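Local coordinates for glucoamylase (Thermoanaerobacterium thermosaccharolyticum, PDB 1LF6), which hydrolyses terminal alpha-1,4-linked glucose residues one after another from the non-reducing ends of glucan chains, releasing beta-D-glucose, and probably also cleaves isomaltose, at residues D579-S585 against A593-W599; R436-I440 against Y574-H578; D123-V128 against L272-Y276. One frame throughout, in Å; residues are numbered along the deposited sequence.

Contacts 1 and 2 belong to the (alpha/alpha) barrel of the glycosyl hydrolase family 15 domain and adjoin each other, their centres 11 Å apart; contact 3 lies in the N-terminal beta-sandwich domain, its centre 38 Å and 41 Å from theirs. The loop between strand 570-573 and helix 600-612 supplies both segments of contact 1 and one of contact 2. Contact 2 is the most buried, whereas contacts 1 and 3 mix buried residues with more open ones. Chemistry follows place: backbone hydrogen bonds between glycine-rich loop segments in contact 1, a cation-pi and ionic cluster beside the probable catalytic acid in contact 2, and helix-on-sheet packing with a salt bridge in contact 3.

Contact 1: residues D579-S585 against A593-W599; sequences DGYGEPS and AGKGRLW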
loop_
_atom_site.group_PDB
_atom_site.type_symbol
_atom_site.label_atom_id
_atom_site.label_comp_id
_atom_site.label_asym_id
_atom_site.label_seq_id
_atom_site.Cartn_x
_atom_site.Cartn_y
_atom_site.Cartn_z
ATOM N N ASP A 579 -2.715 5.998 21.388
ATOM C CA ASP A 579 -3.162 5.446 20.116
ATOM C C ASP A 579 -3.176 3.929 20.285
ATOM O O ASP A 579 -2.221 3.348 20.805
ATOM C CB ASP A 579 -2.190 5.859 19.003
ATOM C CG ASP A 579 -2.583 5.316 17.636
ATOM O OD1 ASP A 579 -3.667 4.709 17.503
ATOM O OD2 ASP A 579 -1.796 5.511 16.684
ATOM N N GLY A 580 -4.259 3.283 19.866
ATOM C CA GLY A 580 -4.333 1.841 20.009
ATOM C C GLY A 580 -4.288 1.074 18.702
ATOM O O GLY A 580 -4.358 -0.149 18.706
ATOM N N TYR A 581 -4.158 1.785 17.584
ATOM C CA TYR A 581 -4.127 1.149 16.271
ATOM C C TYR A 581 -2.792 0.462 15.949
ATOM O O TYR A 581 -1.971 0.997 15.204
ATOM C CB TYR A 581 -4.458 2.186 15.188
ATOM C CG TYR A 581 -4.646 1.602 13.801
ATOM C CD1 TYR A 581 -3.800 1.960 12.752
ATOM C CD2 TYR A 581 -5.679 0.702 13.534
ATOM C CE1 TYR A 581 -3.978 1.437 11.470
ATOM C CE2 TYR A 581 -5.867 0.173 12.256
ATOM C CZ TYR A 581 -5.009 0.547 11.230
ATOM O OH TYR A 581 -5.187 0.025 9.967
ATOM N N GLY A 582 -2.588 -0.730 16.508
ATOM C CA GLY A 582 -1.356 -1.466 16.259
ATOM C C GLY A 582 -1.223 -2.724 17.104
ATOM O O GLY A 582 -2.072 -2.989 17.951
ATOM N N GLU A 583 -0.158 -3.497 16.889
ATOM C CA GLU A 583 0.052 -4.731 17.652
ATOM C C GLU A 583 0.090 -4.485 19.152
ATOM O O GLU A 583 0.838 -3.626 19.631
ATOM C CB GLU A 583 1.345 -5.428 17.217
ATOM C CG GLU A 583 1.222 -6.158 15.897
ATOM C CD GLU A 583 2.078 -5.550 14.814
ATOM O OE1 GLU A 583 1.555 -4.772 13.991
ATOM O OE2 GLU A 583 3.283 -5.856 14.770
ATOM N N PRO A 584 -0.711 -5.250 19.917
ATOM C CA PRO A 584 -0.775 -5.112 21.375
ATOM C C PRO A 584 0.546 -5.479 22.036
ATOM O O PRO A 584 0.965 -4.856 23.011
ATOM C CB PRO A 584 -1.909 -6.058 21.760
ATOM C CG PRO A 584 -1.770 -7.152 20.752
ATOM C CD PRO A 584 -1.530 -6.388 19.462
ATOM N N SER A 585 1.201 -6.495 21.493
ATOM C CA SER A 585 2.476 -6.941 22.020
ATOM C C SER A 585 3.326 -7.365 20.844
ATOM O O SER A 585 2.875 -7.334 19.696
ATOM C CB SER A 585 2.297 -8.129 22.970
ATOM O OG SER A 585 1.869 -9.282 22.269
ATOM N N ALA A 593 -7.967 -3.974 18.897
ATOM C CA ALA A 593 -7.533 -3.272 20.105
ATOM C C ALA A 593 -6.117 -3.686 20.501
ATOM O O ALA A 593 -5.886 -4.822 20.920
ATOM C CB ALA A 593 -8.499 -3.552 21.247
ATOM N N GLY A 594 -5.174 -2.755 20.365
ATOM C CA GLY A 594 -3.791 -3.035 20.706
ATOM C C GLY A 594 -3.026 -1.780 21.085
ATOM O O GLY A 594 -3.462 -1.021 21.943
ATOM N N LYS A 595 -1.892 -1.547 20.432
ATOM C CA LYS A 595 -1.082 -0.376 20.743
ATOM C C LYS A 595 -0.465 0.222 19.477
ATOM O O LYS A 595 0.304 -0.437 18.779
ATOM C CB LYS A 595 0.014 -0.784 21.726
ATOM C CG LYS A 595 0.735 0.337 22.436
ATOM C CD LYS A 595 1.744 -0.292 23.391
ATOM C CE LYS A 595 2.364 0.696 24.349
ATOM N NZ LYS A 595 3.287 -0.017 25.295
ATOM N N GLY A 596 -0.822 1.470 19.186
ATOM C CA GLY A 596 -0.301 2.150 18.012
ATOM C C GLY A 596 1.208 2.291 18.091
ATOM O O GLY A 596 1.751 2.590 19.149
ATOM N N ARG A 597 1.896 2.083 16.976
ATOM C CA ARG A 597 3.346 2.181 16.991
ATOM C C ARG A 597 3.853 3.425 16.266
ATOM O O ARG A 597 3.086 4.353 16.006
ATOM C CB ARG A 597 3.943 0.895 16.410
ATOM C CG ARG A 597 3.420 -0.373 17.104
ATOM C CD ARG A 597 3.879 -0.492 18.574
ATOM N NE ARG A 597 3.235 -1.604 19.279
ATOM C CZ ARG A 597 3.623 -2.076 20.464
ATOM N NH1 ARG A 597 4.660 -1.544 21.092
ATOM N NH2 ARG A 597 2.965 -3.079 21.031
ATOM N N LEU A 598 5.145 3.448 15.960
ATOM C CA LEU A 598 5.778 4.586 15.295
ATOM C C LEU A 598 5.535 4.626 13.792
ATOM O O LEU A 598 5.600 3.604 13.120
ATOM C CB LEU A 598 7.283 4.566 15.573
ATOM C CG LEU A 598 7.817 5.186 16.873
ATOM C CD1 LEU A 598 6.772 5.186 17.966
ATOM C CD2 LEU A 598 9.063 4.420 17.302
ATOM N N TRP A 599 5.272 5.820 13.272
ATOM C CA TRP A 599 5.008 5.987 11.851
ATOM C C TRP A 599 6.131 6.696 11.109
ATOM O O TRP A 599 6.360 7.890 11.303
ATOM C CB TRP A 599 3.709 6.774 11.641
ATOM C CG TRP A 599 2.457 6.016 11.998
ATOM C CD1 TRP A 599 2.206 5.336 13.157
ATOM C CD2 TRP A 599 1.274 5.901 11.202
ATOM N NE1 TRP A 599 0.940 4.807 13.132
ATOM C CE2 TRP A 599 0.344 5.137 11.943
ATOM C CE3 TRP A 599 0.909 6.368 9.933
ATOM C CZ2 TRP A 599 -0.932 4.828 11.456
ATOM C CZ3 TRP A 599 -0.362 6.063 9.447
ATOM C CH2 TRP A 599 -1.268 5.297 10.212
HETATM O O HOH W 1 0.887 5.760 17.087
HETATM O O HOH W 2 -0.693 3.758 15.033
HETATM O O HOH W 3 0.615 4.339 21.291
#
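This is a loop-on-loop contact, made mainly by backbone atoms, inside the long excursion between strand 570-573 and helix 600-612. Asp579-Ser585 folds back on Ala593-Trp599 without forming a regular strand: Gly596 N donates to Asp579 O (2.8 Å, 159°), Gly594 N to Gly580 O (3.2 Å, 136°) and Lys595 N to Gly582 O (2.9 Å, 144°). The glycines permit this closeness. An ideal CB on Gly582 would lie 2.3 Å from Lys595 O, and one on Gly594 2.0 Å from Gly582 O. An Asx turn, Tyr581 N to Asp579 OD1 (3.0 Å), overlaps with an inverse gamma turn centred on Tyr581 (Gly582 N to Gly580 O, 2.9 Å, weak), so the chain bends sharply just where it meets Gly596. Such loops at one end of an (alpha/alpha) barrel line the active-site pocket in family 15, and here Glu583 OE1 bonds to Trp325, a probable substrate-binding residue, while Tyr581 OH bonds to Tyr337. The carbonyl of Glu583 is held by Arg597, whose NH2 donates to Glu583 O at 2.6 Å; Arg597 NH1 is in a salt bridge with Glu640. Asp579 OD2 also reaches the second segment through water, one molecule lying 2.6 Å from Asp579 OD2 and 2.7 Å from Trp599 NE1. Trp599, the N-cap residue of helix 600-612, meets Tyr581 edge against edge, with Trp599 CZ2 4.3 Å from Tyr581 CD1.

Contact 2: residues R436-I440 against Y574-H578; sequences RWEEI and YRYNH
Two loops of the family 15 (alpha/alpha) barrel meet here through side chains; 436-440 carries the probable proton donor Glu438, and the probable proton acceptor Glu435 lies next to Trp437. Neither segment is regular, and the nearest CA atoms, of Trp437 and Arg575, are 8.4 Å apart. Glu438 takes a left-handed backbone (62/36), between Trp437 and Glu439, whose CA-to-CB bonds both point toward 574-578. Among the aromatic contacts, Trp437 (chi1 m, chi2 141°) receives the Arg575 guanidinium (m, t, p) in an off-centre cation-pi, with Arg575 CZ 4.2 Å from the five-membered-ring centroid and 33° off its normal. Tyr576 (chi1 p) approaches obliquely, Trp437 CD1 to Tyr576 CD2 being 3.7 Å, and Trp437 NE1 hydrogen-bonds to Asp533. The ionic part rests on Glu439 (m, t), which makes a long salt bridge, Glu439 OE2 to Arg575 NH2 at 3.5 Å; Glu439 OE1 pairs with Arg504 and lies 2.6 Å from Tyr576 OH. One water lies 2.6 Å from Arg575 NH1 and 2.8 Å from Trp437 O.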
loop_
_atom_site.group_PDB
_atom_site.type_symbol
_atom_site.label_atom_id
_atom_site.label_comp_id
_atom_site.label_asym_id
_atom_site.label_seq_id
_atom_site.Cartn_x
_atom_site.Cartn_y
_atom_site.Cartn_z
ATOM N N ARG A 436 -7.923 13.474 10.161
ATOM C CA ARG A 436 -7.285 12.533 9.241
ATOM C C ARG A 436 -7.053 11.082 9.679
ATOM O O ARG A 436 -6.811 10.223 8.839
ATOM C CB ARG A 436 -5.991 13.137 8.687
ATOM C CG ARG A 436 -4.831 13.251 9.639
ATOM C CD ARG A 436 -3.648 13.874 8.902
ATOM N NE ARG A 436 -2.409 13.866 9.674
ATOM C CZ ARG A 436 -1.217 14.161 9.165
ATOM N NH1 ARG A 436 -0.134 14.125 9.929
ATOM N NH2 ARG A 436 -1.108 14.491 7.885
ATOM N N TRP A 437 -7.127 10.790 10.974
ATOM C CA TRP A 437 -6.946 9.413 11.407
ATOM C C TRP A 437 -8.298 8.690 11.324
ATOM O O TRP A 437 -8.400 7.501 11.623
ATOM C CB TRP A 437 -6.382 9.357 12.827
ATOM C CG TRP A 437 -5.026 10.024 12.973
ATOM C CD1 TRP A 437 -4.603 10.787 14.024
ATOM C CD2 TRP A 437 -3.928 9.988 12.040
ATOM N NE1 TRP A 437 -3.320 11.236 13.803
ATOM C CE2 TRP A 437 -2.882 10.760 12.595
ATOM C CE3 TRP A 437 -3.729 9.381 10.792
ATOM C CZ2 TRP A 437 -1.653 10.943 11.946
ATOM C CZ3 TRP A 437 -2.502 9.565 10.143
ATOM C CH2 TRP A 437 -1.482 10.340 10.724
ATOM N N GLU A 438 -9.326 9.434 10.914
ATOM C CA GLU A 438 -10.685 8.909 10.729
ATOM C C GLU A 438 -11.342 8.375 11.997
ATOM O O GLU A 438 -12.101 7.404 11.940
ATOM C CB GLU A 438 -10.655 7.794 9.689
ATOM C CG GLU A 438 -9.792 8.101 8.475
ATOM C CD GLU A 438 -9.945 7.066 7.383
ATOM O OE1 GLU A 438 -9.345 5.974 7.495
ATOM O OE2 GLU A 438 -10.688 7.339 6.418
ATOM N N GLU A 439 -11.087 9.015 13.133
ATOM C CA GLU A 439 -11.624 8.512 14.395
ATOM C C GLU A 439 -12.496 9.430 15.237
ATOM O O GLU A 439 -13.382 8.964 15.952
ATOM C CB GLU A 439 -10.455 8.032 15.264
ATOM C CG GLU A 439 -9.482 7.131 14.512
ATOM C CD GLU A 439 -8.227 6.820 15.311
ATOM O OE1 GLU A 439 -7.728 7.723 16.017
ATOM O OE2 GLU A 439 -7.726 5.682 15.214
ATOM N N ILE A 440 -12.264 10.729 15.160
ATOM C CA ILE A 440 -13.022 11.641 16.002
ATOM C C ILE A 440 -13.284 12.974 15.321
ATOM O O ILE A 440 -12.517 13.395 14.450
ATOM C CB ILE A 440 -12.248 11.876 17.312
ATOM C CG1 ILE A 440 -13.077 12.707 18.290
ATOM C CG2 ILE A 440 -10.906 12.532 17.001
ATOM C CD1 ILE A 440 -12.433 12.801 19.665
ATOM N N TYR A 574 4.538 8.803 17.474
ATOM C CA TYR A 574 3.248 8.100 17.487
ATOM C C TYR A 574 2.290 9.135 16.896
ATOM O O TYR A 574 2.608 10.326 16.873
ATOM C CB TYR A 574 2.778 7.808 18.916
ATOM C CG TYR A 574 3.605 6.812 19.691
ATOM C CD1 TYR A 574 3.419 5.445 19.522
ATOM C CD2 TYR A 574 4.564 7.241 20.613
ATOM C CE1 TYR A 574 4.162 4.523 20.252
ATOM C CE2 TYR A 574 5.316 6.328 21.348
ATOM C CZ TYR A 574 5.109 4.972 21.163
ATOM O OH TYR A 574 5.839 4.064 21.895
ATOM N N ARG A 575 1.120 8.695 16.448
ATOM C CA ARG A 575 0.122 9.609 15.885
ATOM C C ARG A 575 -0.439 10.524 16.976
ATOM O O ARG A 575 -0.813 11.662 16.706
ATOM C CB ARG A 575 -1.036 8.824 15.272
ATOM C CG ARG A 575 -0.627 7.743 14.298
ATOM C CD ARG A 575 -1.721 6.677 14.245
ATOM N NE ARG A 575 -2.759 6.952 13.280
ATOM C CZ ARG A 575 -3.977 6.417 13.317
ATOM N NH1 ARG A 575 -4.861 6.723 12.378
ATOM N NH2 ARG A 575 -4.324 5.608 14.303
ATOM N N TYR A 576 -0.518 10.003 18.200
ATOM C CA TYR A 576 -1.022 10.750 19.362
ATOM C C TYR A 576 -0.947 9.842 20.585
ATOM O O TYR A 576 -0.842 8.625 20.442
ATOM C CB TYR A 576 -2.472 11.206 19.133
ATOM C CG TYR A 576 -3.439 10.088 18.800
ATOM C CD1 TYR A 576 -4.004 9.297 19.806
ATOM C CD2 TYR A 576 -3.773 9.804 17.475
ATOM C CE1 TYR A 576 -4.873 8.254 19.500
ATOM C CE2 TYR A 576 -4.644 8.756 17.160
ATOM C CZ TYR A 576 -5.188 7.990 18.177
ATOM O OH TYR A 576 -6.036 6.952 17.866
ATOM N N ASN A 577 -0.996 10.420 21.783
ATOM C CA ASN A 577 -0.914 9.611 22.999
ATOM C C ASN A 577 -2.096 8.661 23.118
ATOM O O ASN A 577 -3.231 9.032 22.818
ATOM C CB ASN A 577 -0.884 10.488 24.261
ATOM C CG ASN A 577 -0.576 11.933 23.970
ATOM O OD1 ASN A 577 -1.294 12.596 23.222
ATOM N ND2 ASN A 577 0.501 12.439 24.570
ATOM N N HIS A 578 -1.812 7.440 23.562
ATOM C CA HIS A 578 -2.822 6.407 23.774
ATOM C C HIS A 578 -3.406 5.804 22.505
ATOM O O HIS A 578 -4.462 5.171 22.536
ATOM C CB HIS A 578 -3.940 6.956 24.664
ATOM C CG HIS A 578 -3.437 7.586 25.926
ATOM N ND1 HIS A 578 -2.736 6.880 26.879
ATOM C CD2 HIS A 578 -3.493 8.865 26.370
ATOM C CE1 HIS A 578 -2.380 7.696 27.856
ATOM N NE2 HIS A 578 -2.826 8.905 27.572
HETATM O O HOH W 4 -6.855 5.191 11.897
#

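Contact 3: residues D123-V128 against L272-Y276; sequences DIFTDV and LKNNY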
loop_
_atom_site.group_PDB
_atom_site.type_symbol
_atom_site.label_atom_id
_atom_site.label_comp_id
_atom_site.label_asym_id
_atom_site.label_seq_id
_atom_site.Cartn_x
_atom_site.Cartn_y
_atom_site.Cartn_z
ATOM N N ASP A 123 13.197 -15.440 -9.917
ATOM C CA ASP A 123 13.180 -14.249 -10.758
ATOM C C ASP A 123 11.698 -14.043 -10.994
ATOM O O ASP A 123 11.049 -14.884 -11.622
ATOM C CB ASP A 123 13.893 -14.517 -12.087
ATOM C CG ASP A 123 15.397 -14.405 -11.975
ATOM O OD1 ASP A 123 15.921 -14.654 -10.871
ATOM O OD2 ASP A 123 16.062 -14.074 -12.991
ATOM N N ILE A 124 11.163 -12.936 -10.489
ATOM C CA ILE A 124 9.736 -12.667 -10.610
ATOM C C ILE A 124 9.385 -11.335 -11.263
ATOM O O ILE A 124 9.956 -10.298 -10.931
ATOM C CB ILE A 124 9.070 -12.729 -9.217
ATOM C CG1 ILE A 124 9.374 -14.089 -8.573
ATOM C CG2 ILE A 124 7.561 -12.508 -9.333
ATOM C CD1 ILE A 124 8.998 -14.176 -7.109
ATOM N N PHE A 125 8.424 -11.383 -12.181
ATOM C CA PHE A 125 7.946 -10.207 -12.901
ATOM C C PHE A 125 6.742 -10.632 -13.731
ATOM O O PHE A 125 6.323 -11.785 -13.670
ATOM C CB PHE A 125 9.049 -9.645 -13.805
ATOM C CG PHE A 125 9.514 -10.602 -14.865
ATOM C CD1 PHE A 125 8.943 -10.587 -16.135
ATOM C CD2 PHE A 125 10.512 -11.532 -14.590
ATOM C CE1 PHE A 125 9.360 -11.487 -17.115
ATOM C CE2 PHE A 125 10.934 -12.434 -15.561
ATOM C CZ PHE A 125 10.358 -12.412 -16.827
ATOM N N THR A 126 6.179 -9.714 -14.504
ATOM C CA THR A 126 5.019 -10.054 -15.316
ATOM C C THR A 126 5.268 -9.889 -16.812
ATOM O O THR A 126 6.267 -9.304 -17.227
ATOM C CB THR A 126 3.801 -9.202 -14.924
ATOM O OG1 THR A 126 4.121 -7.814 -15.066
ATOM C CG2 THR A 126 3.398 -9.486 -13.482
ATOM N N ASP A 127 4.343 -10.417 -17.606
ATOM C CA ASP A 127 4.410 -10.344 -19.056
ATOM C C ASP A 127 3.817 -9.000 -19.463
ATOM O O ASP A 127 2.630 -8.752 -19.261
ATOM C CB ASP A 127 3.602 -11.504 -19.658
ATOM C CG ASP A 127 3.743 -11.608 -21.176
ATOM O OD1 ASP A 127 3.542 -12.719 -21.707
ATOM O OD2 ASP A 127 4.037 -10.589 -21.832
ATOM N N VAL A 128 4.649 -8.127 -20.023
ATOM C CA VAL A 128 4.196 -6.801 -20.427
ATOM C C VAL A 128 3.062 -6.813 -21.453
ATOM O O VAL A 128 2.285 -5.861 -21.537
ATOM C CB VAL A 128 5.365 -5.964 -21.002
ATOM C CG1 VAL A 128 6.442 -5.772 -19.938
ATOM C CG2 VAL A 128 5.950 -6.655 -22.234
ATOM N N LEU A 272 11.220 -11.349 -22.436
ATOM C CA LEU A 272 10.132 -10.897 -21.574
ATOM C C LEU A 272 10.680 -10.100 -20.405
ATOM O O LEU A 272 10.166 -9.038 -20.063
ATOM C CB LEU A 272 9.344 -12.091 -21.026
ATOM C CG LEU A 272 8.378 -12.828 -21.952
ATOM C CD1 LEU A 272 7.782 -14.008 -21.202
ATOM C CD2 LEU A 272 7.280 -11.885 -22.425
ATOM N N LYS A 273 11.730 -10.632 -19.793
ATOM C CA LYS A 273 12.355 -9.988 -18.654
ATOM C C LYS A 273 12.926 -8.622 -19.029
ATOM O O LYS A 273 12.675 -7.628 -18.345
ATOM C CB LYS A 273 13.454 -10.890 -18.096
ATOM C CG LYS A 273 14.098 -10.372 -16.828
ATOM C CD LYS A 273 15.101 -11.371 -16.294
ATOM C CE LYS A 273 15.950 -10.758 -15.201
ATOM N NZ LYS A 273 17.038 -11.684 -14.789
ATOM N N ASN A 274 13.685 -8.569 -20.117
ATOM C CA ASN A 274 14.264 -7.311 -20.552
ATOM C C ASN A 274 13.186 -6.288 -20.916
ATOM O O ASN A 274 13.335 -5.097 -20.636
ATOM C CB ASN A 274 15.207 -7.531 -21.745
ATOM C CG ASN A 274 16.443 -8.344 -21.374
ATOM O OD1 ASN A 274 16.991 -8.198 -20.281
ATOM N ND2 ASN A 274 16.892 -9.192 -22.291
ATOM N N ASN A 275 12.104 -6.747 -21.538
ATOM C CA ASN A 275 11.013 -5.850 -21.919
ATOM C C ASN A 275 10.351 -5.273 -20.670
ATOM O O ASN A 275 9.937 -4.113 -20.648
ATOM C CB ASN A 275 9.961 -6.596 -22.750
ATOM C CG ASN A 275 10.460 -6.965 -24.141
ATOM O OD1 ASN A 275 9.779 -7.667 -24.888
ATOM N ND2 ASN A 275 11.648 -6.488 -24.494
ATOM N N TYR A 276 10.242 -6.098 -19.633
ATOM C CA TYR A 276 9.633 -5.666 -18.382
ATOM C C TYR A 276 10.496 -4.566 -17.782
ATOM O O TYR A 276 10.000 -3.493 -17.422
ATOM C CB TYR A 276 9.530 -6.845 -17.408
ATOM C CG TYR A 276 8.894 -6.510 -16.073
ATOM C CD1 TYR A 276 7.510 -6.543 -15.904
ATOM C CD2 TYR A 276 9.681 -6.167 -14.975
ATOM C CE1 TYR A 276 6.923 -6.242 -14.664
ATOM C CE2 TYR A 276 9.108 -5.864 -13.736
ATOM C CZ TYR A 276 7.732 -5.906 -13.589
ATOM O OH TYR A 276 7.175 -5.613 -12.363
HETATM O O HOH W 5 7.373 -9.207 -19.746
#
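Residues 272-276 of helix 269-284 pack against residues 123-128, which run out of strand 118-126; over the short segments the axes approach to 8.6 Å and cross at 66°, burying 497 Å². At Leu272 the side chain points toward the strand: its CB lies 4.0 Å from Phe125 CE1, and Leu272 CD2 comes within 3.5 Å of Asp127 OD2, a carboxylate whose OD1 is engaged with Arg130. One water joins the backbones, at 2.8 Å from Leu272 O, 2.8 Å from Thr126 O and 2.9 Å from Val128 N, accepting from the last and donating to both carbonyls. Lys273 CA sits over the face of Phe125, 4.0 Å from the ring centroid and 28° off the normal, a CH-pi contact; its all-t chain then carries Lys273 NZ to Asp123 OD2 at 3.1 Å, a hydrogen-bonded salt bridge. Asn275 O lies 3.9 Å from Val128 CG1. Tyr276, one turn after Leu272 (Tyr276 N to Leu272 O 3.0 Å), packs against Phe125, Thr126 and Val128. Phe125 CB stands 3.7 Å from the centroid of the Tyr276 ring, 9° off the normal, a CH-pi contact, while the two rings lie oblique at 48°. Val128 CG1 packs 3.6 Å from Tyr276 CA, and Thr126 OG1 meets the ring edge at Tyr276 CE1, 3.2 Å away. This is helix-on-sheet packing in the N-terminal beta-sandwich domain, away from the catalytic site: strand 118-126 runs antiparallel between strands 107-113 and 132-141, Leu272 and Phe125 touch Ile134 of the latter, and Tyr276 reaches Phe52 on strand 51-55 of the other sheet.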